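Outer membrane protein assembly factor BamA (Haemophilus ducreyi, PDB 4K3C) is the central component of the Bam complex, which probably folds and inserts beta-barrel proteins into the bacterial outer membrane. Local coordinates at residues 243-248 / 269-274; 305-310 / 342-347. All coordinates share one frame; numbering follows the deposited sequence.

How the interactions relate
Both contacts sit toward the extracellular end of the BamA transmembrane barrel, the Omp85 part that follows the two POTRA domains kept in this chain, their centres about 12 Å apart. Along the chain they follow in series: interaction 1 pairs strands 242-254 and 260-274 of one hairpin, and interaction 2 then joins the start of strand 303-317 to the turn leading into strand 346-358. The link between them is the neighbouring pair 260-274 and 303-317. Thr269 N lies 3.1 Å from Asp307 O, and Asp271 N lies 3.1 Å from Ser305 O; both are probable hydrogen bonds. Regular antiparallel wall thus passes directly into the irregular extracellular rim, where side-chain bonds join in alongside backbone ones.

Interaction 1 of 2, residues 243-248 / 269-274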
ATOM      1  N   ARG A 243     -21.473  17.276  -5.699  1.00 33.03           N
ATOM      2  CA  ARG A 243     -20.354  17.367  -6.628  1.00 32.90           C
ATOM      3  C   ARG A 243     -20.341  16.194  -7.581  1.00 36.52           C
ATOM      4  O   ARG A 243     -20.463  15.044  -7.176  1.00 48.59           O
ATOM      5  CB  ARG A 243     -19.022  17.419  -5.887  1.00 36.01           C
ATOM      6  CG  ARG A 243     -17.858  17.856  -6.761  1.00 34.85           C
ATOM      7  CD  ARG A 243     -16.531  17.548  -6.109  1.00 38.40           C
ATOM      8  NE  ARG A 243     -16.357  16.111  -5.914  1.00 49.27           N
ATOM      9  CZ  ARG A 243     -16.227  15.512  -4.732  1.00 64.95           C
ATOM     10  NH1 ARG A 243     -16.072  14.193  -4.681  1.00 66.23           N
ATOM     11  NH2 ARG A 243     -16.250  16.222  -3.603  1.00 69.09           N
ATOM     12  N   LYS A 244     -20.191  16.490  -8.856  1.00 37.65           N
ATOM     13  CA  LYS A 244     -20.137  15.450  -9.861  1.00 44.27           C
ATOM     14  C   LYS A 244     -18.792  15.657 -10.499  1.00 53.79           C
ATOM     15  O   LYS A 244     -18.471  16.762 -10.944  1.00 52.82           O
ATOM     16  CB  LYS A 244     -21.252  15.654 -10.887  1.00 46.08           C
ATOM     17  CG  LYS A 244     -21.646  14.434 -11.690  1.00 62.36           C
ATOM     18  CD  LYS A 244     -22.901  14.755 -12.521  1.00 85.83           C
ATOM     19  CE  LYS A 244     -23.488  13.530 -13.229  1.00 94.59           C
ATOM     20  NZ  LYS A 244     -24.729  13.865 -13.991  1.00 91.82           N
ATOM     21  N   THR A 245     -17.953  14.636 -10.508  1.00 30.09           N
ATOM     22  CA  THR A 245     -16.700  14.867 -11.174  1.00 33.66           C
ATOM     23  C   THR A 245     -16.241  13.737 -12.060  1.00 38.80           C
ATOM     24  O   THR A 245     -16.470  12.566 -11.766  1.00 40.27           O
ATOM     25  CB  THR A 245     -15.575  15.299 -10.226  1.00 30.72           C
ATOM     26  OG1 THR A 245     -14.422  14.492 -10.491  1.00 33.63           O
ATOM     27  CG2 THR A 245     -15.991  15.161  -8.795  1.00 29.22           C
ATOM     28  N   TYR A 246     -15.615  14.125 -13.168  1.00 36.82           N
ATOM     29  CA  TYR A 246     -14.963  13.186 -14.048  1.00 38.04           C
ATOM     30  C   TYR A 246     -13.523  13.636 -14.186  1.00 40.11           C
ATOM     31  O   TYR A 246     -13.220  14.820 -14.052  1.00 29.06           O
ATOM     32  CB  TYR A 246     -15.593  13.199 -15.432  1.00 36.06           C
ATOM     33  CG  TYR A 246     -17.072  13.467 -15.510  1.00 54.22           C
ATOM     34  CD1 TYR A 246     -17.572  14.771 -15.503  1.00 67.60           C
ATOM     35  CD2 TYR A 246     -17.972  12.425 -15.680  1.00 65.25           C
ATOM     36  CE1 TYR A 246     -18.939  15.026 -15.629  1.00 74.00           C
ATOM     37  CE2 TYR A 246     -19.341  12.665 -15.806  1.00 77.51           C
ATOM     38  CZ  TYR A 246     -19.824  13.964 -15.779  1.00 84.59           C
ATOM     39  OH  TYR A 246     -21.191  14.187 -15.903  1.00 91.18           O
ATOM     40  N   GLY A 247     -12.637  12.696 -14.477  1.00 28.26           N
ATOM     41  CA  GLY A 247     -11.252  13.044 -14.691  1.00 28.19           C
ATOM     42  C   GLY A 247     -10.502  11.868 -15.269  1.00 34.87           C
ATOM     43  O   GLY A 247     -11.085  10.822 -15.512  1.00 30.07           O
ATOM     44  N   ALA A 248      -9.208  12.040 -15.490  1.00 27.94           N
ATOM     45  CA  ALA A 248      -8.383  10.983 -16.036  1.00 27.85           C
ATOM     46  C   ALA A 248      -6.944  11.287 -15.694  1.00 40.09           C
ATOM     47  O   ALA A 248      -6.580  12.448 -15.542  1.00 42.30           O
ATOM     48  CB  ALA A 248      -8.566  10.908 -17.525  1.00 31.01           C
ATOM     49  N   THR A 269      -8.998  16.832 -14.483  1.00 36.93           N
ATOM     50  CA  THR A 269     -10.221  16.538 -13.749  1.00 43.14           C
ATOM     51  C   THR A 269     -11.231  17.688 -13.843  1.00 35.44           C
ATOM     52  O   THR A 269     -10.898  18.857 -13.684  1.00 30.58           O
ATOM     53  CB  THR A 269      -9.963  16.241 -12.234  1.00 38.78           C
ATOM     54  OG1 THR A 269      -9.803  17.472 -11.531  1.00 38.46           O
ATOM     55  CG2 THR A 269      -8.723  15.352 -12.001  1.00 31.12           C
ATOM     56  N   HIS A 270     -12.486  17.330 -14.049  1.00 31.90           N
ATOM     57  CA  HIS A 270     -13.533  18.301 -14.244  1.00 30.95           C
ATOM     58  C   HIS A 270     -14.580  18.089 -13.159  1.00 32.56           C
ATOM     59  O   HIS A 270     -15.108  16.999 -13.025  1.00 33.54           O
ATOM     60  CB  HIS A 270     -14.102  18.078 -15.631  1.00 31.32           C
ATOM     61  CG  HIS A 270     -15.331  18.865 -15.925  1.00 43.65           C
ATOM     62  ND1 HIS A 270     -16.362  18.365 -16.689  1.00 41.67           N
ATOM     63  CD2 HIS A 270     -15.682  20.130 -15.591  1.00 50.87           C
ATOM     64  CE1 HIS A 270     -17.305  19.284 -16.804  1.00 55.98           C
ATOM     65  NE2 HIS A 270     -16.914  20.364 -16.148  1.00 60.83           N
ATOM     66  N   ASP A 271     -14.839  19.132 -12.366  1.00 39.96           N
ATOM     67  CA  ASP A 271     -15.761  19.096 -11.226  1.00 37.74           C
ATOM     68  C   ASP A 271     -16.956  19.980 -11.526  1.00 42.33           C
ATOM     69  O   ASP A 271     -16.792  21.094 -12.024  1.00 41.23           O
ATOM     70  CB  ASP A 271     -15.110  19.675  -9.962  1.00 41.42           C
ATOM     71  CG  ASP A 271     -13.874  18.928  -9.524  1.00 45.39           C
ATOM     72  OD1 ASP A 271     -13.999  17.866  -8.857  1.00 45.13           O
ATOM     73  OD2 ASP A 271     -12.772  19.437  -9.822  1.00 46.89           O
ATOM     74  N   LYS A 272     -18.150  19.506 -11.186  1.00 32.96           N
ATOM     75  CA  LYS A 272     -19.361  20.273 -11.417  1.00 34.22           C
ATOM     76  C   LYS A 272     -20.150  20.254 -10.119  1.00 53.35           C
ATOM     77  O   LYS A 272     -20.410  19.181  -9.570  1.00 62.32           O
ATOM     78  CB  LYS A 272     -20.166  19.663 -12.569  1.00 34.48           C
ATOM     79  CG  LYS A 272     -21.352  20.497 -13.035  1.00101.38           C
ATOM     80  CD  LYS A 272     -22.195  19.792 -14.114  1.00 96.26           C
ATOM     81  CE  LYS A 272     -21.386  19.448 -15.372  1.00 86.54           C
ATOM     82  NZ  LYS A 272     -20.649  18.148 -15.262  1.00 76.16           N
ATOM     83  N   LEU A 273     -20.511  21.432  -9.612  1.00 48.58           N
ATOM     84  CA  LEU A 273     -21.226  21.512  -8.339  1.00 44.31           C
ATOM     85  C   LEU A 273     -22.606  22.150  -8.466  1.00 56.02           C
ATOM     86  O   LEU A 273     -22.773  23.175  -9.123  1.00 61.13           O
ATOM     87  CB  LEU A 273     -20.379  22.218  -7.274  1.00 39.34           C
ATOM     88  CG  LEU A 273     -19.216  21.380  -6.714  1.00 42.45           C
ATOM     89  CD1 LEU A 273     -17.995  21.378  -7.628  1.00 38.79           C
ATOM     90  CD2 LEU A 273     -18.837  21.802  -5.288  1.00 45.95           C
ATOM     91  N   ARG A 274     -23.591  21.509  -7.839  1.00 63.74           N
ATOM     92  CA  ARG A 274     -24.978  21.974  -7.813  1.00 59.03           C
ATOM     93  C   ARG A 274     -25.422  22.000  -6.343  1.00 62.98           C
ATOM     94  O   ARG A 274     -24.707  21.473  -5.472  1.00 47.83           O
ATOM     95  CB  ARG A 274     -25.867  21.038  -8.643  1.00 54.83           C
ATOM     96  CG  ARG A 274     -26.190  19.689  -7.976  1.00 70.56           C
ATOM     97  CD  ARG A 274     -26.406  18.558  -8.989  1.00 85.03           C
ATOM     98  NE  ARG A 274     -27.454  18.869  -9.959  1.00106.40           N
ATOM     99  CZ  ARG A 274     -27.556  18.311 -11.166  1.00116.22           C
ATOM    100  NH1 ARG A 274     -26.666  17.405 -11.566  1.00112.47           N
ATOM    101  NH2 ARG A 274     -28.552  18.664 -11.977  1.00117.94           N
TER
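Lys244 and Lys272 form an antiparallel hydrogen-bonded pair, with N to O distances of 2.8 Å for Lys244 N to Lys272 O and 2.8 Å for Lys272 N to Lys244 O. Tyr246 and His270 repeat the pattern two residues on, and the short strand axes run at 174°. On the face carrying Lys244, Tyr246, His270 and Lys272, the Lys272 chain bends at chi3 and again at chi4 (85°), which brings NZ to the edge of the Tyr246 ring, 3.6 Å from CE1. His270 lies beside that ring, and its NE2 is hydrogen-bonded to Gln304 OE1 on the next strand.

On the other face, Arg243 CG packs on Leu273 CD1 at 3.6 Å, while Asp271 OD1 rests against Thr245 CB at 3.3 Å. Arg243 NH1 forms a salt bridge with Glu228 on strand 220-231, and Tyr387 of a loop touches both Arg243 and Asp271. The Arg243 NE to Asp271 OD1 distance is 4.2 Å, beyond a salt bridge, and the guanidinium and carboxylate planes stand 89° apart. With OD1 well out of the guanidinium plane, any attraction between these charges is probably undirected; the four backbone bonds are the only hydrogen bonds between the two segments.

Interaction 2 of 2, residues 305-310 / 342-347; sequences SADFDL and SDNKYY
Ser305 OG stands between its own backbone N and carbonyl carbon (chi1 48°), where Asn344 ND2 meets it from across the contact. Asp343 CG lies anti to its carbonyl carbon (chi1 -61°), which starts the carboxylate toward Ala306. Asn344 ND2 is a shared donor. It gives a hydrogen bond to Asp307 OD1 at 3.3 Å, approaching from above the carboxylate plane, with the amide turned nearly perpendicular to the carboxylate. Two weak bonds also run from Asn344 ND2, to Asp307 OD2 and, at 3.1 Å, to Ser305 OG. The other end of the amide, Asn344 OD1, is taken by Tyr285 OH of helix 280-288, so both ends of the group have partners, which would help to set its rotation.

A reciprocal pair joins Asp343 to Ala306. The backbone N of Ala306 meets Asp343 OD2 on its anti side at 3.2 Å, and Asp343 N reaches Ala306 O at 3.1 Å from above the carbonyl plane. Beyond these, Asp307 OD2 sits at the edge of the Tyr346 ring, 3.7 Å from CE1, and Ser342 OG is hydrogen-bonded to Leu339 O within its own turn. Side-chain and backbone bonds thus tie the turn between strands 328-338 and 346-358 to the start of strand 303-317, at the extracellular rim of the Omp85-family barrel.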
ATOM      1  N   SER A 305     -15.142  23.544 -13.243  1.00 35.12           N
ATOM      2  CA  SER A 305     -13.733  23.818 -13.481  1.00 34.90           C
ATOM      3  C   SER A 305     -12.933  22.613 -13.977  1.00 39.84           C
ATOM      4  O   SER A 305     -13.380  21.480 -13.872  1.00 32.97           O
ATOM      5  CB  SER A 305     -13.079  24.362 -12.196  1.00 62.12           C
ATOM      6  OG  SER A 305     -13.401  23.575 -11.055  1.00 61.13           O
ATOM      7  N   ALA A 306     -11.748  22.887 -14.527  1.00 35.88           N
ATOM      8  CA  ALA A 306     -10.612  21.939 -14.539  1.00 40.87           C
ATOM      9  C   ALA A 306      -9.388  22.801 -14.740  1.00 59.42           C
ATOM     10  O   ALA A 306      -9.555  23.864 -15.334  1.00 74.48           O
ATOM     11  CB  ALA A 306     -10.730  21.016 -15.653  1.00 54.43           C
ATOM     12  N   ASP A 307      -8.168  22.473 -14.288  1.00 65.57           N
ATOM     13  CA  ASP A 307      -7.652  21.444 -13.355  1.00 54.82           C
ATOM     14  C   ASP A 307      -6.777  20.324 -13.922  1.00 44.52           C
ATOM     15  O   ASP A 307      -7.095  19.142 -13.838  1.00 49.96           O
ATOM     16  CB  ASP A 307      -8.571  21.022 -12.213  1.00 60.65           C
ATOM     17  CG  ASP A 307      -8.587  22.039 -11.092  1.00 61.18           C
ATOM     18  OD1 ASP A 307      -8.624  23.237 -11.416  1.00 58.14           O
ATOM     19  OD2 ASP A 307      -8.544  21.646  -9.901  1.00 66.37           O
ATOM     20  N   PHE A 308      -5.658  20.751 -14.496  1.00 33.11           N
ATOM     21  CA  PHE A 308      -4.496  19.916 -14.719  1.00 44.99           C
ATOM     22  C   PHE A 308      -3.683  19.930 -13.432  1.00 47.04           C
ATOM     23  O   PHE A 308      -3.224  20.981 -13.004  1.00 59.61           O
ATOM     24  CB  PHE A 308      -3.625  20.524 -15.804  1.00 63.08           C
ATOM     25  CG  PHE A 308      -3.892  19.998 -17.164  1.00 83.74           C
ATOM     26  CD1 PHE A 308      -4.907  20.534 -17.945  1.00 88.63           C
ATOM     27  CD2 PHE A 308      -3.110  18.982 -17.683  1.00 96.93           C
ATOM     28  CE1 PHE A 308      -5.144  20.052 -19.225  1.00 94.13           C
ATOM     29  CE2 PHE A 308      -3.345  18.490 -18.961  1.00102.92           C
ATOM     30  CZ  PHE A 308      -4.365  19.028 -19.732  1.00 99.33           C
ATOM     31  N   ASP A 309      -3.484  18.778 -12.811  1.00 39.95           N
ATOM     32  CA  ASP A 309      -2.742  18.745 -11.564  1.00 47.72           C
ATOM     33  C   ASP A 309      -1.442  17.959 -11.692  1.00 44.17           C
ATOM     34  O   ASP A 309      -1.341  17.040 -12.524  1.00 38.37           O
ATOM     35  CB  ASP A 309      -3.602  18.132 -10.462  1.00 60.35           C
ATOM     36  CG  ASP A 309      -3.983  16.709 -10.768  1.00 73.53           C
ATOM     37  OD1 ASP A 309      -3.158  15.806 -10.484  1.00 72.90           O
ATOM     38  OD2 ASP A 309      -5.095  16.500 -11.313  1.00 82.59           O
ATOM     39  N   LEU A 310      -0.458  18.327 -10.864  1.00 42.88           N
ATOM     40  CA  LEU A 310       0.782  17.561 -10.724  1.00 44.44           C
ATOM     41  C   LEU A 310       0.826  16.884  -9.362  1.00 41.58           C
ATOM     42  O   LEU A 310       0.410  17.475  -8.360  1.00 45.23           O
ATOM     43  CB  LEU A 310       1.999  18.460 -10.895  1.00 52.98           C
ATOM     44  CG  LEU A 310       3.349  17.808 -10.630  1.00 45.70           C
ATOM     45  CD1 LEU A 310       3.595  16.664 -11.579  1.00 31.91           C
ATOM     46  CD2 LEU A 310       4.428  18.859 -10.750  1.00 46.08           C
ATOM     47  N   SER A 342      -4.784  25.227 -15.424  1.00 48.40           N
ATOM     48  CA  SER A 342      -5.929  24.927 -14.565  1.00 35.09           C
ATOM     49  C   SER A 342      -6.697  26.198 -14.251  1.00 49.40           C
ATOM     50  O   SER A 342      -6.176  27.306 -14.421  1.00 42.86           O
ATOM     51  CB  SER A 342      -5.506  24.251 -13.264  1.00 34.13           C
ATOM     52  OG  SER A 342      -4.513  23.276 -13.488  1.00 82.04           O
ATOM     53  N   ASP A 343      -7.938  26.034 -13.804  1.00 35.88           N
ATOM     54  CA  ASP A 343      -8.649  27.083 -13.081  1.00 56.96           C
ATOM     55  C   ASP A 343      -8.141  27.014 -11.618  1.00 56.68           C
ATOM     56  O   ASP A 343      -7.010  26.569 -11.354  1.00 63.01           O
ATOM     57  CB  ASP A 343     -10.161  26.825 -13.188  1.00 56.68           C
ATOM     58  CG  ASP A 343     -10.677  26.856 -14.656  1.00 63.82           C
ATOM     59  OD1 ASP A 343     -10.184  27.699 -15.433  1.00 78.53           O
ATOM     60  OD2 ASP A 343     -11.570  26.055 -15.043  1.00 44.95           O
ATOM     61  N   ASN A 344      -8.935  27.433 -10.652  1.00 46.39           N
ATOM     62  CA  ASN A 344      -8.660  26.982  -9.266  1.00 55.85           C
ATOM     63  C   ASN A 344      -7.331  27.311  -8.509  1.00 78.74           C
ATOM     64  O   ASN A 344      -7.403  27.785  -7.361  1.00 78.05           O
ATOM     65  CB  ASN A 344      -8.990  25.498  -9.135  1.00 41.82           C
ATOM     66  CG  ASN A 344     -10.456  25.272  -8.938  1.00 50.04           C
ATOM     67  OD1 ASN A 344     -11.176  26.175  -8.490  1.00 54.53           O
ATOM     68  ND2 ASN A 344     -10.923  24.072  -9.268  1.00 54.60           N
ATOM     69  N   LYS A 345      -6.161  27.019  -9.098  1.00 60.93           N
ATOM     70  CA  LYS A 345      -4.858  27.534  -8.587  1.00 54.14           C
ATOM     71  C   LYS A 345      -4.522  27.318  -7.095  1.00 49.91           C
ATOM     72  O   LYS A 345      -4.475  28.283  -6.311  1.00 41.14           O
ATOM     73  CB  LYS A 345      -4.708  29.034  -8.893  1.00 45.52           C
ATOM     74  CG  LYS A 345      -3.837  29.353 -10.089  1.00 53.84           C
ATOM     75  CD  LYS A 345      -3.906  30.833 -10.434  1.00 62.78           C
ATOM     76  CE  LYS A 345      -3.191  31.136 -11.737  1.00 61.37           C
ATOM     77  NZ  LYS A 345      -1.861  31.757 -11.513  1.00 59.25           N
ATOM     78  N   TYR A 346      -4.247  26.077  -6.708  1.00 39.26           N
ATOM     79  CA  TYR A 346      -3.984  25.777  -5.300  1.00 40.18           C
ATOM     80  C   TYR A 346      -2.982  24.625  -5.161  1.00 51.17           C
ATOM     81  O   TYR A 346      -2.556  24.029  -6.162  1.00 50.87           O
ATOM     82  CB  TYR A 346      -5.290  25.424  -4.593  1.00 46.91           C
ATOM     83  CG  TYR A 346      -5.917  24.123  -5.088  1.00 54.75           C
ATOM     84  CD1 TYR A 346      -6.677  24.089  -6.264  1.00 58.62           C
ATOM     85  CD2 TYR A 346      -5.739  22.929  -4.392  1.00 52.99           C
ATOM     86  CE1 TYR A 346      -7.246  22.904  -6.730  1.00 56.36           C
ATOM     87  CE2 TYR A 346      -6.308  21.739  -4.854  1.00 61.34           C
ATOM     88  CZ  TYR A 346      -7.062  21.735  -6.024  1.00 56.24           C
ATOM     89  OH  TYR A 346      -7.630  20.560  -6.474  1.00 49.27           O
ATOM     90  N   TYR A 347      -2.597  24.310  -3.926  1.00 55.94           N
ATOM     91  CA  TYR A 347      -1.709  23.169  -3.683  1.00 50.43           C
ATOM     92  C   TYR A 347      -2.040  22.470  -2.392  1.00 50.05           C
ATOM     93  O   TYR A 347      -2.568  23.084  -1.477  1.00 59.55           O
ATOM     94  CB  TYR A 347      -0.236  23.572  -3.674  1.00 41.98           C
ATOM     95  CG  TYR A 347       0.094  24.729  -2.774  1.00 46.46           C
ATOM     96  CD1 TYR A 347       0.301  24.544  -1.403  1.00 39.99           C
ATOM     97  CD2 TYR A 347       0.230  26.014  -3.294  1.00 52.76           C
ATOM     98  CE1 TYR A 347       0.627  25.624  -0.566  1.00 36.09           C
ATOM     99  CE2 TYR A 347       0.549  27.092  -2.472  1.00 55.74           C
ATOM    100  CZ  TYR A 347       0.742  26.894  -1.110  1.00 49.29           C
ATOM    101  OH  TYR A 347       1.050  27.975  -0.314  1.00 51.86           O
TER